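PDB 1H12: endo-1,4-beta-xylanase from Pseudoalteromonas haloplanktis, which hydrolyses internal beta-1,4 linkages of xylan as a cold-adapted family 8 glycoside hydrolase, and may also act on beta-1,4-glucans. Local coordinates for residues 41-44 against 49-52; 80-85 against 379-384. One frame throughout, in Å; residues are numbered along the deposited sequence.

Contact 1 of 2, residues 41-44 against 49-52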
ATOM      1  N   PHE A  41      12.583  -8.807  -8.851  1.00  8.99           N
ATOM      2  CA  PHE A  41      11.973  -9.911  -9.557  1.00  8.88           C
ATOM      3  C   PHE A  41      13.011 -10.857 -10.193  1.00 11.04           C
ATOM      4  O   PHE A  41      12.633 -11.782 -10.847  1.00 14.83           O
ATOM      5  CB  PHE A  41      10.949  -9.425 -10.552  1.00  9.67           C
ATOM      6  CG  PHE A  41       9.662  -8.936  -9.890  1.00  8.94           C
ATOM      7  CD1 PHE A  41       9.608  -7.684  -9.287  1.00  9.32           C
ATOM      8  CD2 PHE A  41       8.527  -9.717  -9.880  1.00  9.38           C
ATOM      9  CE1 PHE A  41       8.459  -7.259  -8.701  1.00 10.11           C
ATOM     10  CE2 PHE A  41       7.371  -9.278  -9.296  1.00 10.15           C
ATOM     11  CZ  PHE A  41       7.313  -8.089  -8.700  1.00 10.24           C
ATOM     12  N   GLY A  42      14.263 -10.680  -9.890  1.00 11.61           N
ATOM     13  CA  GLY A  42      15.323 -11.505 -10.456  1.00 12.45           C
ATOM     14  C   GLY A  42      15.792 -12.521  -9.439  1.00 12.24           C
ATOM     15  O   GLY A  42      15.650 -12.355  -8.231  1.00 12.53           O
ATOM     16  N   TYR A  43      16.415 -13.592  -9.948  1.00 13.16           N
ATOM     17  CA  TYR A  43      16.809 -14.695  -9.090  1.00 13.80           C
ATOM     18  C   TYR A  43      18.206 -14.465  -8.533  1.00 15.20           C
ATOM     19  O   TYR A  43      19.138 -15.279  -8.748  1.00 20.13           O
ATOM     20  CB  TYR A  43      16.683 -16.029  -9.826  1.00 14.90           C
ATOM     21  CG  TYR A  43      15.261 -16.430 -10.219  1.00 14.92           C
ATOM     22  CD1 TYR A  43      14.138 -15.886  -9.660  1.00 14.63           C
ATOM     23  CD2 TYR A  43      15.115 -17.484 -11.064  1.00 20.81           C
ATOM     24  CE1 TYR A  43      12.884 -16.261 -10.036  1.00 16.28           C
ATOM     25  CE2 TYR A  43      13.864 -17.946 -11.442  1.00 22.21           C
ATOM     26  CZ  TYR A  43      12.728 -17.291 -10.895  1.00 19.91           C
ATOM     27  OH  TYR A  43      11.510 -17.675 -11.254  1.00 23.73           O
ATOM     28  N   ASN A  44      18.364 -13.487  -7.690  1.00 13.90           N
ATOM     29  CA  ASN A  44      19.653 -13.061  -7.133  1.00 13.77           C
ATOM     30  C   ASN A  44      19.819 -13.259  -5.652  1.00 14.42           C
ATOM     31  O   ASN A  44      20.942 -13.132  -5.142  1.00 15.95           O
ATOM     32  CB  ASN A  44      19.926 -11.597  -7.483  1.00 13.80           C
ATOM     33  CG  ASN A  44      18.779 -10.668  -7.050  1.00 12.27           C
ATOM     34  OD1 ASN A  44      18.484 -10.572  -5.825  1.00 12.50           O
ATOM     35  ND2 ASN A  44      18.125 -10.025  -8.023  1.00 12.86           N
ATOM     36  N   LEU A  49      12.590 -10.520  -4.058  1.00  8.62           N
ATOM     37  CA  LEU A  49      11.409 -10.835  -3.262  1.00  8.33           C
ATOM     38  C   LEU A  49      10.463 -11.851  -3.959  1.00  8.01           C
ATOM     39  O   LEU A  49       9.564 -12.373  -3.305  1.00  8.79           O
ATOM     40  CB  LEU A  49      10.617  -9.568  -2.898  1.00  8.33           C
ATOM     41  CG  LEU A  49      11.325  -8.696  -1.880  1.00  9.85           C
ATOM     42  CD1 LEU A  49      10.616  -7.379  -1.706  1.00 10.58           C
ATOM     43  CD2 LEU A  49      11.463  -9.424  -0.550  1.00 11.27           C
ATOM     44  N   TYR A  50      10.638 -12.038  -5.252  1.00  8.40           N
ATOM     45  CA  TYR A  50       9.764 -12.841  -6.090  1.00  8.66           C
ATOM     46  C   TYR A  50      10.356 -14.234  -6.247  1.00  8.59           C
ATOM     47  O   TYR A  50      11.445 -14.369  -6.811  1.00  9.80           O
ATOM     48  CB  TYR A  50       9.672 -12.132  -7.441  1.00 10.02           C
ATOM     49  CG  TYR A  50       9.058 -12.839  -8.630  1.00  8.86           C
ATOM     50  CD1 TYR A  50       9.860 -13.302  -9.693  1.00  8.85           C
ATOM     51  CD2 TYR A  50       7.694 -12.884  -8.804  1.00  8.82           C
ATOM     52  CE1 TYR A  50       9.296 -13.779 -10.843  1.00  9.12           C
ATOM     53  CE2 TYR A  50       7.142 -13.370  -9.960  1.00  9.15           C
ATOM     54  CZ  TYR A  50       7.947 -13.847 -10.995  1.00  9.27           C
ATOM     55  OH  TYR A  50       7.364 -14.338 -12.143  1.00 10.23           O
ATOM     56  N   TYR A  51       9.674 -15.253  -5.730  1.00  8.33           N
ATOM     57  CA  TYR A  51      10.167 -16.614  -5.685  1.00  8.50           C
ATOM     58  C   TYR A  51       9.181 -17.585  -6.277  1.00  7.98           C
ATOM     59  O   TYR A  51       7.965 -17.476  -6.084  1.00  8.44           O
ATOM     60  CB  TYR A  51      10.424 -17.024  -4.223  1.00  9.54           C
ATOM     61  CG  TYR A  51      11.633 -16.355  -3.625  1.00  9.47           C
ATOM     62  CD1 TYR A  51      11.586 -15.090  -3.116  1.00  9.87           C
ATOM     63  CD2 TYR A  51      12.863 -17.042  -3.604  1.00 11.41           C
ATOM     64  CE1 TYR A  51      12.717 -14.489  -2.603  1.00 11.32           C
ATOM     65  CE2 TYR A  51      13.992 -16.413  -3.084  1.00 12.54           C
ATOM     66  CZ  TYR A  51      13.918 -15.138  -2.584  1.00 12.01           C
ATOM     67  OH  TYR A  51      15.028 -14.497  -2.072  1.00 14.44           O
ATOM     68  N   PRO A  52       9.682 -18.587  -6.993  1.00  8.60           N
ATOM     69  CA  PRO A  52       8.806 -19.647  -7.495  1.00  8.96           C
ATOM     70  C   PRO A  52       8.377 -20.599  -6.408  1.00  8.90           C
ATOM     71  O   PRO A  52       9.111 -20.881  -5.457  1.00 10.17           O
ATOM     72  CB  PRO A  52       9.718 -20.358  -8.539  1.00  9.83           C
ATOM     73  CG  PRO A  52      11.082 -20.182  -8.014  1.00 12.16           C
ATOM     74  CD  PRO A  52      11.106 -18.792  -7.351  1.00 10.13           C
TER
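The loop from helix 29-40 into strand 50-55, an edge strand of the five-stranded antiparallel sheet, folds back so that F41 and Y43 pack on Y50 and P52. F41 is the first residue after the helix whose backbone angles are no longer helical. Its CD2 lies over one face of the Y50 ring, nearer the edge of the ring than its centre and 3.4 Å from Y50 CG. The ring planes meet at 44° with centroids 4.9 Å apart, so this is an oblique aromatic pair. The two side chains cross at about a right angle. Y50 CG is anti to the backbone N (chi1 168°), which sets the Y50 ring across F41 and brings Y50 CD1 to 3.4 Å from the backbone O of F41. Y43 is the centre of an inverse gamma turn. The backbone O of Y50 lies at the edge of the Y43 ring, 4.0 Å from Y43 CE1. Y43 OH is 4.1 Å from P52 CD, a van der Waals contact. The Y50 ring also stacks with H62 of strand 58-66. F41 and Y50 both touch E95 and L99 of helix 93-107. An alanine in place of Y50 would probably open a gap beside F41 CD2 and cost N98 its phenol partner. No hydrogen bond joins the two segments. The contact therefore rests on van der Waals and aromatic packing, while the hydroxyl of the buried Y50 is satisfied outside it, by a hydrogen bond with N98 ND2 on helix 93-107.

Contact 2 of 2, residues 80-85 against 379-384. With XYP (beta-D-xylopyranose), chain B.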
ATOM      1  N   GLN A  80       1.979  -9.647  -1.867  1.00  6.63           N
ATOM      2  CA  GLN A  80       1.552 -10.277  -3.121  1.00  6.37           C
ATOM      3  C   GLN A  80       0.866  -9.240  -4.018  1.00  6.41           C
ATOM      4  O   GLN A  80       1.165  -9.121  -5.213  1.00  7.06           O
ATOM      5  CB  GLN A  80       0.654 -11.445  -2.826  1.00  7.43           C
ATOM      6  CG  GLN A  80       0.441 -12.403  -4.007  1.00  8.09           C
ATOM      7  CD  GLN A  80       1.656 -13.378  -4.158  1.00 29.89           C
ATOM      8  OE1 GLN A  80       1.497 -14.227  -5.145  1.00 10.53           O
ATOM      9  NE2 GLN A  80       2.606 -13.262  -3.478  1.00 49.77           N
ATOM     10  N   SER A  81      -0.094  -8.503  -3.425  1.00  6.44           N
ATOM     11  CA  SER A  81      -0.869  -7.538  -4.157  1.00  6.70           C
ATOM     12  C   SER A  81      -0.050  -6.333  -4.591  1.00  6.73           C
ATOM     13  O   SER A  81      -0.252  -5.787  -5.689  1.00  7.14           O
ATOM     14  CB  SER A  81      -2.077  -7.122  -3.307  1.00  7.20           C
ATOM     15  OG  SER A  81      -1.714  -6.266  -2.227  1.00  8.27           O
ATOM     16  N   TRP A  82       0.898  -5.920  -3.773  1.00  6.71           N
ATOM     17  CA  TRP A  82       1.823  -4.854  -4.111  1.00  7.09           C
ATOM     18  C   TRP A  82       2.696  -5.277  -5.268  1.00  7.17           C
ATOM     19  O   TRP A  82       2.957  -4.481  -6.201  1.00  7.74           O
ATOM     20  CB  TRP A  82       2.652  -4.428  -2.905  1.00  6.99           C
ATOM     21  CG  TRP A  82       1.878  -3.828  -1.787  1.00  7.03           C
ATOM     22  CD1 TRP A  82       0.674  -3.200  -1.862  1.00  7.81           C
ATOM     23  CD2 TRP A  82       2.245  -3.807  -0.404  1.00  7.19           C
ATOM     24  NE1 TRP A  82       0.283  -2.788  -0.607  1.00  8.61           N
ATOM     25  CE2 TRP A  82       1.214  -3.142   0.296  1.00  7.94           C
ATOM     26  CE3 TRP A  82       3.313  -4.323   0.334  1.00  8.21           C
ATOM     27  CZ2 TRP A  82       1.234  -2.966   1.668  1.00  8.95           C
ATOM     28  CZ3 TRP A  82       3.334  -4.160   1.692  1.00  9.62           C
ATOM     29  CH2 TRP A  82       2.310  -3.468   2.343  1.00 10.13           C
ATOM     30  N   GLY A  83       3.161  -6.524  -5.257  1.00  6.93           N
ATOM     31  CA  GLY A  83       3.972  -7.024  -6.362  1.00  7.27           C
ATOM     32  C   GLY A  83       3.214  -7.064  -7.676  1.00  6.92           C
ATOM     33  O   GLY A  83       3.756  -6.715  -8.718  1.00  7.44           O
ATOM     34  N   MET A  84       1.954  -7.488  -7.636  1.00  7.08           N
ATOM     35  CA  MET A  84       1.124  -7.433  -8.837  1.00  6.80           C
ATOM     36  C   MET A  84       0.953  -6.007  -9.342  1.00  6.73           C
ATOM     37  O   MET A  84       0.974  -5.739 -10.552  1.00  7.36           O
ATOM     38  CB  MET A  84      -0.253  -8.055  -8.557  1.00  6.90           C
ATOM     39  CG  MET A  84      -0.230  -9.584  -8.478  1.00  7.01           C
ATOM     40  SD  MET A  84      -1.722 -10.284  -7.780  1.00  7.53           S
ATOM     41  CE  MET A  84      -2.967  -9.616  -8.901  1.00  8.47           C
ATOM     42  N   THR A  85       0.756  -5.078  -8.425  1.00  6.62           N
ATOM     43  CA  THR A  85       0.591  -3.689  -8.780  1.00  6.77           C
ATOM     44  C   THR A  85       1.843  -3.155  -9.483  1.00  6.86           C
ATOM     45  O   THR A  85       1.771  -2.494 -10.509  1.00  7.75           O
ATOM     46  CB  THR A  85       0.204  -2.873  -7.553  1.00  7.25           C
ATOM     47  OG1 THR A  85      -1.019  -3.360  -7.019  1.00  7.62           O
ATOM     48  CG2 THR A  85       0.006  -1.413  -7.892  1.00  8.52           C
ATOM     49  N   ARG A 379      14.235  -6.906   4.030  1.00 10.90           N
ATOM     50  CA  ARG A 379      13.908  -6.364   2.755  1.00  9.97           C
ATOM     51  C   ARG A 379      12.466  -6.545   2.313  1.00  9.60           C
ATOM     52  O   ARG A 379      12.061  -5.904   1.344  1.00  9.92           O
ATOM     53  CB  ARG A 379      14.864  -6.848   1.669  1.00 10.48           C
ATOM     54  CG  ARG A 379      14.687  -8.301   1.285  1.00 10.30           C
ATOM     55  CD  ARG A 379      15.661  -8.673   0.205  1.00 11.22           C
ATOM     56  NE  ARG A 379      15.556 -10.005  -0.328  1.00 10.91           N
ATOM     57  CZ  ARG A 379      16.188 -11.049   0.143  1.00 12.82           C
ATOM     58  NH1 ARG A 379      16.882 -10.963   1.314  1.00 15.27           N
ATOM     59  NH2 ARG A 379      16.151 -12.165  -0.532  1.00 14.12           N
ATOM     60  N   TYR A 380      11.685  -7.432   2.924  1.00  9.41           N
ATOM     61  CA  TYR A 380      10.292  -7.566   2.460  1.00  8.68           C
ATOM     62  C   TYR A 380       9.550  -6.279   2.540  1.00  8.97           C
ATOM     63  O   TYR A 380       8.985  -5.799   1.581  1.00 10.65           O
ATOM     64  CB  TYR A 380       9.572  -8.680   3.232  1.00  9.25           C
ATOM     65  CG  TYR A 380       8.054  -8.559   3.100  1.00  9.18           C
ATOM     66  CD1 TYR A 380       7.391  -8.978   1.985  1.00 10.04           C
ATOM     67  CD2 TYR A 380       7.313  -8.026   4.139  1.00  9.85           C
ATOM     68  CE1 TYR A 380       6.019  -8.833   1.865  1.00 10.02           C
ATOM     69  CE2 TYR A 380       5.920  -7.874   4.032  1.00  9.09           C
ATOM     70  CZ  TYR A 380       5.286  -8.270   2.867  1.00  8.62           C
ATOM     71  OH  TYR A 380       3.911  -8.131   2.722  1.00  9.86           O
ATOM     72  N   TYR A 381       9.474  -5.701   3.722  1.00 10.21           N
ATOM     73  CA  TYR A 381       8.594  -4.551   3.818  1.00 11.29           C
ATOM     74  C   TYR A 381       9.305  -3.320   3.257  1.00 11.31           C
ATOM     75  O   TYR A 381       8.688  -2.540   2.441  1.00 12.56           O
ATOM     76  CB  TYR A 381       8.035  -4.351   5.180  1.00 12.50           C
ATOM     77  CG  TYR A 381       6.991  -3.247   5.337  1.00 12.22           C
ATOM     78  CD1 TYR A 381       5.913  -3.137   4.519  1.00 14.44           C
ATOM     79  CD2 TYR A 381       7.078  -2.282   6.333  1.00 11.62           C
ATOM     80  CE1 TYR A 381       5.018  -2.101   4.624  1.00 14.50           C
ATOM     81  CE2 TYR A 381       6.166  -1.355   6.526  1.00 12.48           C
ATOM     82  CZ  TYR A 381       5.099  -1.217   5.622  1.00 11.93           C
ATOM     83  OH  TYR A 381       4.169  -0.192   5.690  1.00 10.91           O
ATOM     84  N   ASN A 382      10.603  -3.168   3.576  1.00  9.73           N
ATOM     85  CA  ASN A 382      11.378  -2.071   2.998  1.00  9.63           C
ATOM     86  C   ASN A 382      11.419  -2.106   1.486  1.00  8.38           C
ATOM     87  O   ASN A 382      11.239  -1.083   0.833  1.00  9.14           O
ATOM     88  CB  ASN A 382      12.781  -2.048   3.578  1.00  9.95           C
ATOM     89  CG  ASN A 382      12.798  -1.595   5.050  1.00 11.80           C
ATOM     90  OD1 ASN A 382      13.466  -2.281   5.900  1.00 17.48           O
ATOM     91  ND2 ASN A 382      12.184  -0.549   5.355  1.00 10.23           N
ATOM     92  N   GLY A 383      11.673  -3.272   0.917  1.00  8.58           N
ATOM     93  CA  GLY A 383      11.810  -3.435  -0.500  1.00  8.38           C
ATOM     94  C   GLY A 383      10.484  -3.327  -1.244  1.00  7.90           C
ATOM     95  O   GLY A 383      10.443  -2.800  -2.356  1.00  8.24           O
ATOM     96  N   SER A 384       9.394  -3.807  -0.643  1.00  8.04           N
ATOM     97  CA  SER A 384       8.107  -3.686  -1.294  1.00  8.29           C
ATOM     98  C   SER A 384       7.706  -2.209  -1.424  1.00  7.66           C
ATOM     99  O   SER A 384       7.211  -1.770  -2.462  1.00  8.38           O
ATOM    100  CB  SER A 384       7.057  -4.430  -0.509  1.00  8.65           C
ATOM    101  OG  SER A 384       7.202  -5.834  -0.554  1.00  9.42           O
TER
HETATM  102  O1  XYP B 501      18.042  -2.762   7.290  0.65 33.23           O
HETATM  103  C1  XYP B 501      17.275  -2.411   8.456  0.65 32.06           C
HETATM  104  C2  XYP B 501      15.978  -1.937   8.044  0.65 28.91           C
HETATM  105  C3  XYP B 501      15.069  -1.573   9.159  0.65 25.34           C
HETATM  106  C4  XYP B 501      15.211  -2.580  10.311  0.65 29.72           C
HETATM  107  C5  XYP B 501      16.665  -2.898  10.612  0.65 31.37           C
HETATM  108  O2  XYP B 501      16.013  -0.861   7.104  0.65 30.33           O
HETATM  109  O3  XYP B 501      13.727  -1.417   8.703  0.65 19.84           O
HETATM  110  O4  XYP B 501      14.507  -2.199  11.462  0.65 32.92           O
HETATM  111  O5  XYP B 501      17.308  -3.314   9.402  0.65 30.28           O
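The segments 80-85 of helix 77-89 and 379-384 of helix 379-392 run in roughly the same direction, with 32° between their axes. The axes come no closer than 11.1 Å, so side chains must bridge the gap. W82 does most of this. Its CB points toward the other helix, and its CG is anti to the carbonyl carbon (chi1 -64°), which carries the six-membered part of the indole to Y380, Y381 and S384. W82 CE3 lies 3.8 Å from S384 CB. Further out, W82 CH2 is 3.8 Å from Y381 CE1. W82 CZ3 meets the edge of the Y381 ring in its plane, 4.0 Å from both Y381 CD1 and Y381 CE1, while Y381 CE1 lies obliquely to the indole. Y380 reaches in with its hydroxyl end, and its OH is 4.1 Å from W82 CZ3. S384 OG turns back to its own helix and donates to Y380 O at 2.8 Å, tilted 21° from the carbonyl plane. Y380 O also accepts from S384 N, so the serine presents its CB to the indole while its hydroxyl is satisfied. Y381 OH is held by F280 O and R284, and Y148 meets W82 edge-to-face. N382 lines the pocket of the bound beta-D-xylopyranose, and Q327 NE2 hydrogen-bonds to the same sugar. Such helix-to-helix packing, with a sugar-pocket residue on the same short helical segment, is consistent with the (alpha/alpha)6 barrel of family 8 glycoside hydrolases.

Contact 2 is core, its centre about 9 Å from the chain centre, whereas contact 1 is only partly buried, its centre about 20 Å from the chain centre. Contact 1 is local, joining a helix end to a strand a few residues later. Contact 2 brings together segments 294 residues apart. Neither has a hydrogen bond between its own segments. Aromatic rings carry both, but contact 1 pairs them with proline and backbone carbonyls, while contact 2 sets an indole against tyrosines and a serine. Their centres are 12 Å apart. L49 and Y51 touch R379, L49 also packs on Y380, and F41 reaches G83, so the loop and the start of strand 50-55 meet both helices of contact 2.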